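Local coordinates for putative cytoplasmic protein (Salmonella typhimurium LT2, PDB 2Q02) that is of unknown function but has the zinc-binding barrel of xylose isomerase-like proteins, and may be an isomerase, at residues L65-I70 / Q95-R100; L141-S146 / D170-H175. One frame throughout, in Å; residues are numbered along the deposited sequence.

Overall arrangement
Both contacts are largely buried and belong to one closed barrel of eight parallel strands. Their centres lie about 25 Å apart, on opposite sides of the chain's centre, and they share no element. Contact 1 lies within a beta-alpha-beta unit. It sets strand 66-73 against the end of helix 81-97 and the turn into strand 101-104. Its chemistry is aliphatic packing, with a salt bridge, whose hydrogen bond is weak, between the partly exposed Glu66 and Arg100. Contact 2 joins the loop after strand 135-138 to helix 171-176, which follows strand 166-170. It is aromatic and polar, built round His173, and it includes Asp170 of the zinc site.

Contact 1: residues L65-I70 / Q95-R100; sequences LEIVTI and QGVGAR
The guanidinium of Arg100 has Val68 CG1 over one face, 4.0 Å above the plane and offset toward the rim. Glu66 approaches the same group obliquely. Its OE2 lies 3.3 Å from Arg100 NH1, a salt bridge whose hydrogen bond is weak and bent to 137°. The carboxylate and guanidinium planes stand 76° apart, so the two groups do not pair flat. Arg100 CG is anti to the backbone N (chi1 -176°), and the chain then runs beside Val68, pointing the same way. The backbone adds two contacts to Ile67 O. Arg100 N donates a weak bond to it, and Ala99 CA makes a C-H...O contact with it at 3.3 Å. Beside these polar contacts, between strand and helix, the packing is aliphatic. Ile67 CG2 meets Ala99 CB at 3.7 Å. The side chains of Ile67 and Val97 cross at about a right angle, with Ile67 CD1 3.9 Å from Val97 CB. Ile70 CD1 and Val97 CG2 meet tip to tip at 4.0 Å, and Ile70 CG1 rests on Ala99 CB. Gly98, with positive phi, is the C' residue of a Schellman motif that ends helix 81-97 and turns the chain toward strand 101-104. The contact thus lies inside a beta-alpha-beta unit of the barrel. Strand 66-73 bonds to strand 35-39 through Glu66, Val68 and Thr69, and to Ala101 through Ile70. Helix 53-62 packs on Ile67 and Val97 through Val56.

Contact 2: residues L141-S146 / D170-H175; sequences LGFRVS and DTFHHH. With ZN (zinc ion), chain E.
His173 carries this contact, reaching from its helix into the loop beside Leu141, Gly142 and Phe143. Its CB lies 3.5 Å from Gly142 N. CG, anti to the carbonyl carbon, lies 3.6 Å from Gly142 N, with Leu141 CA over one face of the ring. ND1 accepts the N-H of Gly142 at 3.1 Å. The bond is fairly straight, 164° at the hydrogen, though the donor is tilted 33° out of the ring plane. His173 CD2 meets Leu141 CD2 at 4.1 Å. CE1 meets Phe143 CE2 at 3.5 Å. Here the edge of His173 points at the face of Phe143 in an offset edge-to-face pair, with planes 73° apart. NE2, at the tip, lies 3.6 Å from Leu141 CD2. It also hydrogen-bonds to an unidentified bound molecule, probably from the crystallisation liquor, which may mark a pocket. Leu141 CD2 makes a CH-pi contact on the same face as Leu141 CA, and Phe172 CD1 lies over the opposite face, 3.5 Å above the plane. Phe172 CE1 touches Phe143 CZ at 3.9 Å, which completes a three-ring cluster. The backbones are close too, and Gly142 CA makes a C-H...O contact with His173 O. The loop is folded by a type I turn from Phe143 to Ser146, and Ser146 OG donates to Leu141 O. Asp170 caps helix 171-176 weakly through OD1, while OD2 binds zinc together with Glu139, His197 and Glu245. In the fold, the loop between strand 135-138 and helix 151-161 packs here against the short helix that follows strand 166-170. Helix 226-235 touches that short helix at His174.

Contact 1: residues L65-I70 / Q95-R100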
# COMPACT_ATOMS: atom_id res chain seq x y z
N LEU A 65 3.21 -15.25 -9.89
CA LEU A 65 3.05 -14.04 -9.08
C LEU A 65 2.92 -14.36 -7.62
O LEU A 65 2.26 -15.33 -7.24
CB LEU A 65 1.81 -13.25 -9.50
CG LEU A 65 1.71 -12.93 -10.99
CD1 LEU A 65 0.44 -12.15 -11.26
CD2 LEU A 65 2.94 -12.18 -11.48
N GLU A 66 3.55 -13.53 -6.79
CA GLU A 66 3.30 -13.48 -5.35
C GLU A 66 2.28 -12.40 -5.07
O GLU A 66 2.46 -11.26 -5.47
CB GLU A 66 4.59 -13.18 -4.58
CG GLU A 66 4.35 -12.59 -3.18
CD GLU A 66 5.59 -12.60 -2.26
OE1 GLU A 66 6.69 -12.17 -2.69
OE2 GLU A 66 5.43 -13.04 -1.08
N ILE A 67 1.21 -12.73 -4.37
CA ILE A 67 0.28 -11.72 -3.87
C ILE A 67 0.86 -11.20 -2.57
O ILE A 67 0.86 -11.90 -1.57
CB ILE A 67 -1.12 -12.31 -3.65
CG1 ILE A 67 -1.69 -12.81 -4.99
CG2 ILE A 67 -2.04 -11.25 -2.99
CD1 ILE A 67 -2.93 -13.64 -4.86
N VAL A 68 1.38 -9.98 -2.58
CA VAL A 68 2.15 -9.47 -1.45
C VAL A 68 1.24 -8.96 -0.35
O VAL A 68 1.46 -9.26 0.82
CB VAL A 68 3.13 -8.33 -1.86
CG1 VAL A 68 3.87 -7.81 -0.64
CG2 VAL A 68 4.12 -8.80 -2.97
N THR A 69 0.23 -8.17 -0.70
CA THR A 69 -0.74 -7.75 0.33
C THR A 69 -2.16 -7.77 -0.16
O THR A 69 -2.43 -7.88 -1.36
CB THR A 69 -0.49 -6.30 0.88
OG1 THR A 69 -1.12 -5.34 0.01
CG2 THR A 69 0.98 -5.97 1.00
N ILE A 70 -3.05 -7.64 0.82
CA ILE A 70 -4.41 -7.21 0.59
C ILE A 70 -4.63 -5.84 1.23
O ILE A 70 -4.18 -5.58 2.33
CB ILE A 70 -5.40 -8.26 1.11
CG1 ILE A 70 -5.29 -9.51 0.21
CG2 ILE A 70 -6.82 -7.71 1.14
CD1 ILE A 70 -6.09 -10.67 0.68
N GLN A 95 -5.31 -15.37 3.77
CA GLN A 95 -4.89 -16.75 3.94
C GLN A 95 -5.28 -17.59 2.71
O GLN A 95 -4.47 -18.37 2.20
CB GLN A 95 -5.50 -17.30 5.22
CG GLN A 95 -5.04 -18.68 5.61
CD GLN A 95 -5.70 -19.12 6.87
OE1 GLN A 95 -6.93 -19.02 7.01
NE2 GLN A 95 -4.91 -19.59 7.82
N GLY A 96 -6.51 -17.42 2.23
CA GLY A 96 -7.03 -18.19 1.11
C GLY A 96 -6.37 -17.95 -0.23
O GLY A 96 -6.17 -18.90 -0.99
N VAL A 97 -6.03 -16.70 -0.54
CA VAL A 97 -5.34 -16.41 -1.82
C VAL A 97 -3.83 -16.59 -1.72
O VAL A 97 -3.15 -16.59 -2.73
CB VAL A 97 -5.65 -14.98 -2.38
CG1 VAL A 97 -7.16 -14.80 -2.56
CG2 VAL A 97 -5.03 -13.89 -1.50
N GLY A 98 -3.32 -16.73 -0.51
CA GLY A 98 -1.88 -16.84 -0.28
C GLY A 98 -1.19 -15.49 -0.13
O GLY A 98 0.02 -15.37 -0.41
N ALA A 99 -1.93 -14.48 0.31
CA ALA A 99 -1.36 -13.16 0.54
C ALA A 99 -0.50 -13.15 1.81
O ALA A 99 -0.87 -13.71 2.85
CB ALA A 99 -2.44 -12.11 0.63
N ARG A 100 0.65 -12.51 1.70
CA ARG A 100 1.63 -12.45 2.76
C ARG A 100 1.18 -11.51 3.89
O ARG A 100 1.39 -11.78 5.07
CB ARG A 100 2.94 -11.91 2.16
CG ARG A 100 4.12 -11.86 3.12
CD ARG A 100 5.45 -11.76 2.33
NE ARG A 100 5.98 -10.39 2.25
CZ ARG A 100 6.87 -9.97 1.35
NH1 ARG A 100 7.33 -10.77 0.39
NH2 ARG A 100 7.29 -8.72 1.40

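Contact 2: residues L141-S146 / D170-H175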
# COMPACT_ATOMS: atom_id res chain seq x y z
N LEU A 141 -1.96 7.65 7.13
CA LEU A 141 -2.59 8.50 6.13
C LEU A 141 -2.26 9.93 6.46
O LEU A 141 -2.44 10.38 7.59
CB LEU A 141 -4.11 8.34 6.15
CG LEU A 141 -4.64 6.92 6.09
CD1 LEU A 141 -6.11 6.92 6.31
CD2 LEU A 141 -4.29 6.26 4.78
N GLY A 142 -1.79 10.66 5.46
CA GLY A 142 -1.30 12.03 5.66
C GLY A 142 -2.36 13.12 5.79
O GLY A 142 -2.04 14.25 6.17
N PHE A 143 -3.61 12.81 5.48
CA PHE A 143 -4.67 13.80 5.58
C PHE A 143 -4.67 14.47 6.95
O PHE A 143 -4.41 13.84 7.97
CB PHE A 143 -6.04 13.19 5.35
CG PHE A 143 -6.15 12.50 4.04
CD1 PHE A 143 -6.22 13.23 2.87
CD2 PHE A 143 -6.12 11.10 3.98
CE1 PHE A 143 -6.28 12.61 1.67
CE2 PHE A 143 -6.18 10.47 2.77
CZ PHE A 143 -6.26 11.22 1.61
N ARG A 144 -4.99 15.77 6.96
CA ARG A 144 -5.14 16.49 8.23
C ARG A 144 -6.15 15.89 9.19
O ARG A 144 -6.02 16.04 10.41
CB ARG A 144 -5.53 17.94 8.04
CG ARG A 144 -4.35 18.85 7.88
CD ARG A 144 -4.74 20.17 7.24
NE ARG A 144 -3.64 21.11 7.41
CZ ARG A 144 -3.69 22.27 8.08
NH1 ARG A 144 -4.82 22.71 8.65
NH2 ARG A 144 -2.59 23.01 8.16
N VAL A 145 -7.18 15.23 8.64
CA VAL A 145 -8.20 14.57 9.47
C VAL A 145 -7.82 13.15 9.94
O VAL A 145 -8.59 12.50 10.64
CB VAL A 145 -9.56 14.62 8.78
CG1 VAL A 145 -10.01 16.07 8.68
CG2 VAL A 145 -9.50 13.96 7.38
N SER A 146 -6.63 12.70 9.56
CA SER A 146 -6.14 11.36 9.91
C SER A 146 -5.72 11.29 11.36
O SER A 146 -5.08 12.20 11.88
CB SER A 146 -4.96 10.98 9.03
OG SER A 146 -4.28 9.85 9.55
N ASP A 170 3.72 5.27 2.24
CA ASP A 170 3.09 5.68 1.01
C ASP A 170 3.55 7.12 0.65
O ASP A 170 3.34 8.05 1.44
CB ASP A 170 1.60 5.59 1.24
CG ASP A 170 0.81 5.80 0.01
OD1 ASP A 170 1.05 6.83 -0.64
OD2 ASP A 170 -0.04 4.95 -0.28
N THR A 171 4.19 7.30 -0.51
CA THR A 171 4.82 8.59 -0.83
C THR A 171 3.82 9.76 -0.87
O THR A 171 4.18 10.89 -0.55
CB THR A 171 5.54 8.57 -2.17
OG1 THR A 171 4.62 8.18 -3.20
CG2 THR A 171 6.75 7.63 -2.13
N PHE A 172 2.58 9.49 -1.25
CA PHE A 172 1.52 10.48 -1.20
C PHE A 172 1.22 10.90 0.23
O PHE A 172 1.07 12.10 0.53
CB PHE A 172 0.25 9.93 -1.85
CG PHE A 172 -0.97 10.79 -1.65
CD1 PHE A 172 -1.80 10.60 -0.55
CD2 PHE A 172 -1.32 11.76 -2.59
CE1 PHE A 172 -2.96 11.39 -0.39
CE2 PHE A 172 -2.48 12.53 -2.44
CZ PHE A 172 -3.30 12.35 -1.35
N HIS A 173 1.10 9.91 1.10
CA HIS A 173 0.76 10.18 2.50
C HIS A 173 1.91 10.87 3.23
O HIS A 173 1.67 11.74 4.07
CB HIS A 173 0.21 8.95 3.21
CG HIS A 173 -1.11 8.51 2.67
ND1 HIS A 173 -2.24 9.31 2.75
CD2 HIS A 173 -1.49 7.40 2.00
CE1 HIS A 173 -3.25 8.69 2.17
NE2 HIS A 173 -2.83 7.52 1.72
N HIS A 174 3.15 10.52 2.89
CA HIS A 174 4.31 11.26 3.35
C HIS A 174 4.25 12.73 2.88
O HIS A 174 4.52 13.67 3.65
CB HIS A 174 5.61 10.61 2.82
CG HIS A 174 6.87 11.36 3.16
ND1 HIS A 174 7.61 11.09 4.29
CD2 HIS A 174 7.52 12.36 2.50
CE1 HIS A 174 8.65 11.91 4.32
NE2 HIS A 174 8.62 12.69 3.26
N HIS A 175 3.90 12.93 1.61
CA HIS A 175 3.86 14.27 1.05
C HIS A 175 2.84 15.15 1.75
O HIS A 175 3.10 16.33 1.99
CB HIS A 175 3.56 14.21 -0.45
CG HIS A 175 3.59 15.53 -1.14
ND1 HIS A 175 2.46 16.12 -1.67
CD2 HIS A 175 4.62 16.37 -1.41
CE1 HIS A 175 2.79 17.26 -2.25
NE2 HIS A 175 4.09 17.44 -2.10
ZN ZN E . -1.02 3.28 -0.01